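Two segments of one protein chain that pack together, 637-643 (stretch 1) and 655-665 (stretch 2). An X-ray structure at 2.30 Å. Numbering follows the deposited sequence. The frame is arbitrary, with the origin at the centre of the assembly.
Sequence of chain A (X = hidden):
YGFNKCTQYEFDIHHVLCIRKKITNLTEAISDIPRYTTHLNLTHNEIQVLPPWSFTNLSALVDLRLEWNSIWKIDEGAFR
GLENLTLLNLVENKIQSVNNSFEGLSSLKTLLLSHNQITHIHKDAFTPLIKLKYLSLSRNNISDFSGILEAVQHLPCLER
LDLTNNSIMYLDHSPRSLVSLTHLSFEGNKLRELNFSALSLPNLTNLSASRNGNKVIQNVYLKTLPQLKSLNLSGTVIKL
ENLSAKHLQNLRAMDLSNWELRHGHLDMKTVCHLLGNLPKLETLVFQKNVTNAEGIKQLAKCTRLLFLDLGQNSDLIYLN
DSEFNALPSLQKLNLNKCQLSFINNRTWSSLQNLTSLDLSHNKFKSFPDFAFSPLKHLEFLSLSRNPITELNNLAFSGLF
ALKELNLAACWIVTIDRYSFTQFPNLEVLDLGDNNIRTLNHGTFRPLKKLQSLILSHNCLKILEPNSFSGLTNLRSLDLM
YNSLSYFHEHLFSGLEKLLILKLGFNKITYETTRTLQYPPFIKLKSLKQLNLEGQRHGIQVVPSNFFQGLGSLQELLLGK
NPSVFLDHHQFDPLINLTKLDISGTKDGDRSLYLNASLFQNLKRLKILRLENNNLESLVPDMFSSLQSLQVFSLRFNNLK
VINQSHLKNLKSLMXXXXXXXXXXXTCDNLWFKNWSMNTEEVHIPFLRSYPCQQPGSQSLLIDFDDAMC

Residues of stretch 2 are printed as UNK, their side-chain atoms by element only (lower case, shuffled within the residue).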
ATOM      1  N   ASN A 637     -19.840   2.880 -15.499  1.00 32.26           N
ATOM      2  CA  ASN A 637     -19.031   2.732 -16.694  1.00 30.61           C
ATOM      3  C   ASN A 637     -19.400   3.829 -17.676  1.00 29.58           C
ATOM      4  O   ASN A 637     -20.062   4.796 -17.293  1.00 38.59           O
ATOM      5  CB  ASN A 637     -19.208   1.357 -17.315  1.00 25.37           C
ATOM      6  CG  ASN A 637     -18.513   0.274 -16.522  1.00 27.15           C
ATOM      7  OD1 ASN A 637     -17.285   0.112 -16.592  1.00 20.40           O
ATOM      8  ND2 ASN A 637     -19.294  -0.475 -15.747  1.00 24.44           N
ATOM      9  N   ASN A 638     -18.954   3.688 -18.921  1.00 30.47           N
ATOM     10  CA  ASN A 638     -19.251   4.659 -19.973  1.00 33.34           C
ATOM     11  C   ASN A 638     -20.086   4.074 -21.096  1.00 34.48           C
ATOM     12  O   ASN A 638     -19.925   4.457 -22.252  1.00 34.20           O
ATOM     13  CB  ASN A 638     -17.964   5.273 -20.525  1.00 23.20           C
ATOM     14  CG  ASN A 638     -17.303   6.216 -19.519  1.00 37.11           C
ATOM     15  OD1 ASN A 638     -17.969   6.720 -18.607  1.00 26.42           O
ATOM     16  ND2 ASN A 638     -15.995   6.448 -19.671  1.00 44.90           N
ATOM     17  N   LEU A 639     -20.972   3.140 -20.748  1.00 32.29           N
ATOM     18  CA  LEU A 639     -21.855   2.503 -21.721  1.00 25.16           C
ATOM     19  C   LEU A 639     -22.825   3.529 -22.284  1.00 33.92           C
ATOM     20  O   LEU A 639     -23.432   4.286 -21.526  1.00 41.69           O
ATOM     21  CB  LEU A 639     -22.612   1.355 -21.069  1.00 27.52           C
ATOM     22  CG  LEU A 639     -22.100  -0.085 -21.170  1.00 28.60           C
ATOM     23  CD1 LEU A 639     -20.666  -0.194 -21.605  1.00 15.45           C
ATOM     24  CD2 LEU A 639     -22.291  -0.774 -19.840  1.00 30.24           C
ATOM     25  N   LYS A 640     -22.952   3.565 -23.614  1.00 37.35           N
ATOM     26  CA  LYS A 640     -23.824   4.519 -24.306  1.00 38.67           C
ATOM     27  C   LYS A 640     -25.130   3.874 -24.785  1.00 37.12           C
ATOM     28  O   LYS A 640     -26.163   4.539 -24.933  1.00 35.61           O
ATOM     29  CB  LYS A 640     -23.110   5.136 -25.513  1.00 41.55           C
ATOM     30  CG  LYS A 640     -22.015   6.144 -25.179  1.00 53.74           C
ATOM     31  CD  LYS A 640     -20.644   5.642 -25.650  1.00 61.06           C
ATOM     32  CE  LYS A 640     -20.628   5.480 -27.177  1.00 64.89           C
ATOM     33  NZ  LYS A 640     -19.384   4.837 -27.727  1.00 65.60           N
ATOM     34  N   VAL A 641     -25.070   2.574 -25.039  1.00 30.02           N
ATOM     35  CA  VAL A 641     -26.187   1.856 -25.614  1.00 28.77           C
ATOM     36  C   VAL A 641     -26.317   0.490 -24.979  1.00 32.61           C
ATOM     37  O   VAL A 641     -25.325  -0.222 -24.823  1.00 37.27           O
ATOM     38  CB  VAL A 641     -25.982   1.664 -27.164  1.00 35.58           C
ATOM     39  CG1 VAL A 641     -26.971   0.644 -27.737  1.00 30.95           C
ATOM     40  CG2 VAL A 641     -26.089   3.002 -27.894  1.00 31.07           C
ATOM     41  N   ILE A 642     -27.540   0.121 -24.608  1.00 31.06           N
ATOM     42  CA  ILE A 642     -27.816  -1.265 -24.269  1.00 34.29           C
ATOM     43  C   ILE A 642     -29.098  -1.769 -24.977  1.00 38.21           C
ATOM     44  O   ILE A 642     -30.035  -1.003 -25.186  1.00 33.69           O
ATOM     45  CB  ILE A 642     -27.819  -1.443 -22.735  1.00 43.82           C
ATOM     46  CG1 ILE A 642     -27.894  -2.915 -22.332  1.00 39.61           C
ATOM     47  CG2 ILE A 642     -28.878  -0.588 -22.099  1.00 46.26           C
ATOM     48  CD1 ILE A 642     -29.222  -3.363 -21.936  1.00 34.95           C
ATOM     49  N   ASN A 643     -29.105  -3.045 -25.368  1.00 31.72           N
ATOM     50  CA  ASN A 643     -30.188  -3.623 -26.143  1.00 38.87           C
ATOM     51  C   ASN A 643     -30.290  -5.121 -25.920  1.00 37.29           C
ATOM     52  O   ASN A 643     -29.508  -5.684 -25.157  1.00 34.83           O
ATOM     53  CB  ASN A 643     -30.024  -3.318 -27.653  1.00 46.29           C
ATOM     54  CG  ASN A 643     -28.705  -3.849 -28.239  1.00 44.08           C
ATOM     55  OD1 ASN A 643     -28.352  -5.015 -28.070  1.00 43.50           O
ATOM     56  ND2 ASN A 643     -27.970  -2.975 -28.920  1.00 41.04           N
ATOM     57  N   UNK A 655     -31.785  -8.432 -11.418  1.00 25.99           N
ATOM     58  CA  UNK A 655     -31.203  -7.166 -11.025  1.00 17.63           C
ATOM     59  C   UNK A 655     -30.128  -6.844 -12.058  1.00 25.51           C
ATOM     60  O   UNK A 655     -29.179  -7.605 -12.215  1.00 33.20           O
ATOM     61  c   UNK A 655     -29.456  -3.604  -7.773  1.00 33.98           C
ATOM     62  c   UNK A 655     -30.721  -4.112  -7.592  1.00 36.26           C
ATOM     63  c   UNK A 655     -28.543  -4.286  -8.571  1.00 44.10           C
ATOM     64  c   UNK A 655     -30.187  -5.998  -9.004  1.00 33.52           C
ATOM     65  c   UNK A 655     -30.578  -7.304  -9.641  1.00 27.70           C
ATOM     66  c   UNK A 655     -28.911  -5.481  -9.177  1.00 41.03           C
ATOM     67  c   UNK A 655     -31.081  -5.307  -8.201  1.00 36.16           C
ATOM     68  N   UNK A 656     -30.290  -5.732 -12.770  1.00 24.08           N
ATOM     69  CA  UNK A 656     -29.388  -5.332 -13.851  1.00 26.87           C
ATOM     70  C   UNK A 656     -29.104  -3.859 -13.681  1.00 32.48           C
ATOM     71  O   UNK A 656     -30.012  -3.028 -13.796  1.00 31.58           O
ATOM     72  c   UNK A 656     -28.898  -3.453 -18.143  1.00 37.54           C
ATOM     73  c   UNK A 656     -29.211  -5.068 -16.377  1.00 31.69           C
ATOM     74  c   UNK A 656     -30.015  -5.601 -15.217  1.00 31.12           C
ATOM     75  c   UNK A 656     -29.630  -3.934 -17.068  1.00 30.51           C
ATOM     76  c   UNK A 656     -27.734  -4.112 -18.553  1.00 36.22           C
ATOM     77  c   UNK A 656     -28.059  -5.720 -16.799  1.00 29.08           C
ATOM     78  c   UNK A 656     -27.318  -5.245 -17.883  1.00 31.97           C
ATOM     79  N   UNK A 657     -27.847  -3.546 -13.374  1.00 29.00           N
ATOM     80  CA  UNK A 657     -27.499  -2.237 -12.853  1.00 24.88           C
ATOM     81  C   UNK A 657     -26.657  -1.512 -13.862  1.00 33.33           C
ATOM     82  O   UNK A 657     -25.520  -1.907 -14.141  1.00 28.63           O
ATOM     83  c   UNK A 657     -26.729  -2.394 -11.543  1.00 37.22           C
ATOM     84  c   UNK A 657     -26.523  -1.081 -10.823  1.00 43.35           C
ATOM     85  o   UNK A 657     -26.609  -0.011 -11.471  1.00 46.36           O
ATOM     86  o   UNK A 657     -26.250  -1.125  -9.609  1.00 47.93           O
ATOM     87  N   UNK A 658     -27.212  -0.432 -14.395  1.00 38.36           N
ATOM     88  CA  UNK A 658     -26.533   0.341 -15.424  1.00 27.93           C
ATOM     89  C   UNK A 658     -26.599   1.828 -15.055  1.00 28.72           C
ATOM     90  O   UNK A 658     -26.499   2.727 -15.893  1.00 30.59           O
ATOM     91  c   UNK A 658     -28.491   0.628 -17.013  1.00 28.16           C
ATOM     92  c   UNK A 658     -27.113  -0.005 -16.818  1.00 35.98           C
ATOM     93  c   UNK A 658     -26.141   0.362 -17.919  1.00 36.58           C
ATOM     94  N   UNK A 659     -26.761   2.053 -13.757  1.00 30.97           N
ATOM     95  CA  UNK A 659     -26.649   3.367 -13.143  1.00 29.81           C
ATOM     96  C   UNK A 659     -25.226   3.924 -13.308  1.00 27.95           C
ATOM     97  O   UNK A 659     -24.267   3.170 -13.384  1.00 27.97           O
ATOM     98  c   UNK A 659     -27.536   5.635 -11.030  1.00 34.15           C
ATOM     99  c   UNK A 659     -25.703   5.552  -8.942  1.00 31.43           C
ATOM    100  c   UNK A 659     -25.893   4.442  -9.747  1.00 35.14           C
ATOM    101  c   UNK A 659     -26.428   6.702  -9.191  1.00 40.50           C
ATOM    102  c   UNK A 659     -27.017   3.238 -11.671  1.00 19.97           C
ATOM    103  c   UNK A 659     -26.798   4.469 -10.817  1.00 35.36           C
ATOM    104  c   UNK A 659     -27.346   6.754 -10.238  1.00 34.78           C
ATOM    105  o   UNK A 659     -26.225   7.805  -8.401  1.00 45.44           O
ATOM    106  N   UNK A 660     -25.102   5.246 -13.362  1.00 25.60           N
ATOM    107  CA  UNK A 660     -23.811   5.887 -13.506  1.00 25.06           C
ATOM    108  C   UNK A 660     -23.183   5.693 -14.878  1.00 31.82           C
ATOM    109  O   UNK A 660     -21.963   5.784 -15.010  1.00 31.93           O
ATOM    110  N   UNK A 661     -23.996   5.381 -15.889  1.00 31.65           N
ATOM    111  CA  UNK A 661     -23.485   5.262 -17.261  1.00 32.04           C
ATOM    112  C   UNK A 661     -23.793   6.479 -18.133  1.00 36.00           C
ATOM    113  O   UNK A 661     -24.106   7.551 -17.618  1.00 42.85           O
ATOM    114  c   UNK A 661     -23.132   2.773 -17.456  1.00 31.65           C
ATOM    115  n   UNK A 661     -23.331   2.343 -16.219  1.00 36.06           N
ATOM    116  c   UNK A 661     -23.949   3.961 -17.906  1.00 20.68           C
ATOM    117  o   UNK A 661     -22.290   2.287 -18.189  1.00 39.21           O
ATOM    118  N   UNK A 662     -23.705   6.310 -19.449  1.00 36.59           N
ATOM    119  CA  UNK A 662     -23.925   7.418 -20.375  1.00 40.37           C
ATOM    120  C   UNK A 662     -24.951   7.064 -21.448  1.00 44.48           C
ATOM    121  O   UNK A 662     -24.740   7.310 -22.634  1.00 52.14           O
ATOM    122  c   UNK A 662     -22.612   7.819 -21.043  1.00 38.18           C
ATOM    123  c   UNK A 662     -20.745   9.343 -20.348  1.00 49.15           C
ATOM    124  c   UNK A 662     -21.430   8.013 -20.091  1.00 47.99           C
ATOM    125  c   UNK A 662     -20.637  10.184 -19.090  1.00 52.77           C
ATOM    126  n   UNK A 662     -19.213  10.477 -18.788  1.00 53.48           N
ATOM    127  N   UNK A 663     -26.064   6.490 -21.023  1.00 36.76           N
ATOM    128  CA  UNK A 663     -27.075   5.995 -21.947  1.00 36.79           C
ATOM    129  C   UNK A 663     -27.679   7.122 -22.795  1.00 39.88           C
ATOM    130  O   UNK A 663     -28.196   8.108 -22.270  1.00 41.13           O
ATOM    131  c   UNK A 663     -28.589   3.232 -19.742  1.00 26.73           C
ATOM    132  c   UNK A 663     -28.018   3.748 -21.057  1.00 38.02           C
ATOM    133  c   UNK A 663     -26.588   3.304 -21.238  1.00 33.85           C
ATOM    134  c   UNK A 663     -28.162   5.269 -21.162  1.00 36.74           C
ATOM    135  N   UNK A 664     -27.618   6.975 -24.112  1.00 36.69           N
ATOM    136  CA  UNK A 664     -28.049   8.059 -24.975  1.00 39.46           C
ATOM    137  C   UNK A 664     -29.551   8.022 -25.232  1.00 41.71           C
ATOM    138  O   UNK A 664     -30.130   6.951 -25.438  1.00 38.13           O
ATOM    139  c   UNK A 664     -25.855   7.563 -26.133  1.00 54.96           C
ATOM    140  c   UNK A 664     -24.935   8.267 -27.097  1.00 67.68           C
ATOM    141  c   UNK A 664     -27.281   8.027 -26.284  1.00 47.93           C
ATOM    142  n   UNK A 664     -24.497   7.556 -28.133  1.00 60.99           N
ATOM    143  o   UNK A 664     -24.641   9.453 -26.930  1.00 76.43           O
ATOM    144  N   UNK A 665     -30.180   9.194 -25.192  1.00 39.35           N
ATOM    145  CA  UNK A 665     -31.584   9.304 -25.549  1.00 46.26           C
ATOM    146  C   UNK A 665     -31.746   9.339 -27.069  1.00 52.68           C
ATOM    147  O   UNK A 665     -32.049  10.377 -27.655  1.00 55.83           O
ATOM    148  s   UNK A 665     -32.280  10.463 -23.108  1.00 79.04           S
ATOM    149  c   UNK A 665     -32.206  10.544 -24.912  1.00 46.19           C
TER

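Position 655 opens the strand with seven side-chain carbons, one followed by a ring of six, which makes it Phe-655. Its ring lies out of reach of stretch 1, yet it is buried, as suits a wholly apolar aromatic group. Position 656 has the same seven carbons and the same ring, but here CA-to-CB points toward stretch 1, and the far end of the ring meets Ile-642. This is Phe-656: its CZ lies 3.8 Å from Ile-642 CD1, approached obliquely, and a flat, greasy ring suits such a buried apolar contact.

Position 657 carries two carbons, the second bearing two oxygens, and touches nothing on stretch 1. It is Asp-657, whose OD1 accepts a hydrogen bond from the backbone N of position 659 at 3.1 Å, tying down the chain as it leaves the strand. At 658 sit three carbons, one carrying the other two; CA-to-CB points toward stretch 1, and one branch nears Leu-639. This is Val-658; its CG2 lies 4.5 Å from Leu-639 CD2, a compact apolar group in a buried place.

Position 659 has a carbon, a six-carbon ring and one oxygen on the ring, none touching stretch 1: Tyr-659. CA-to-CB points away, and the partly exposed setting suits a ring with a polar tip. Position 660 has no side-chain atoms and is therefore Gly-660. Its phi of 70° by itself favours glycine, and its O comes within 3.1 Å of Asn-637 O, two acceptors and no bond.

At 661 two carbons end in one oxygen and one nitrogen, the mark of an amide, and the oxygen approaches the backbone of stretch 1. Asn-661 accepts at OD1 a hydrogen bond from Leu-639 N (3.0 Å), while its ND2 makes weak bonds to Val-658 O (3.2 Å) and Tyr-659 O (3.1 Å). An amide suits the place because one group can both accept and donate.

Position 662 shows four carbons in a row ending in nitrogen, which comes near Asn-638: Lys-662. Its NZ lies 4.0 Å from Asn-638 OD1, not bonded; a long chain with a charged end suits this partly exposed place. Position 663 has four carbons forked at the second, with branch ends near Leu-639 and Ile-642, hence Leu-663. Its CA-to-CB bond points away, but the fork returns, with CD1 4.4 Å from Leu-639 CB and CD2 4.5 Å from Ile-642 CG2; a branched apolar side chain suits this buried site.

Three carbons at 664, the third with oxygen and nitrogen, lie against Lys-640 and identify Gln-664; its CG lies 3.7 Å from Lys-640 CB, while the polar amide suits a partly exposed position. Position 665, one carbon and one sulfur touching nothing on stretch 1, is Cys-665, bonded covalently elsewhere in the structure, as reactive sulfur allows.

The contact joins backbone and apolar packing. Lys-662 N donates to Leu-639 O (2.9 Å) and Gln-664 N to Lys-640 O (3.0 Å), while the Asn-661 side chain adds the third hydrogen bond. Beside this polar seam, Leu-639 and Ile-642 pack against Phe-656, Val-658 and Leu-663; the whole contact buries 573 Å², both sides summed.

Stretch 2 655-665: FFDVYGNKLQC
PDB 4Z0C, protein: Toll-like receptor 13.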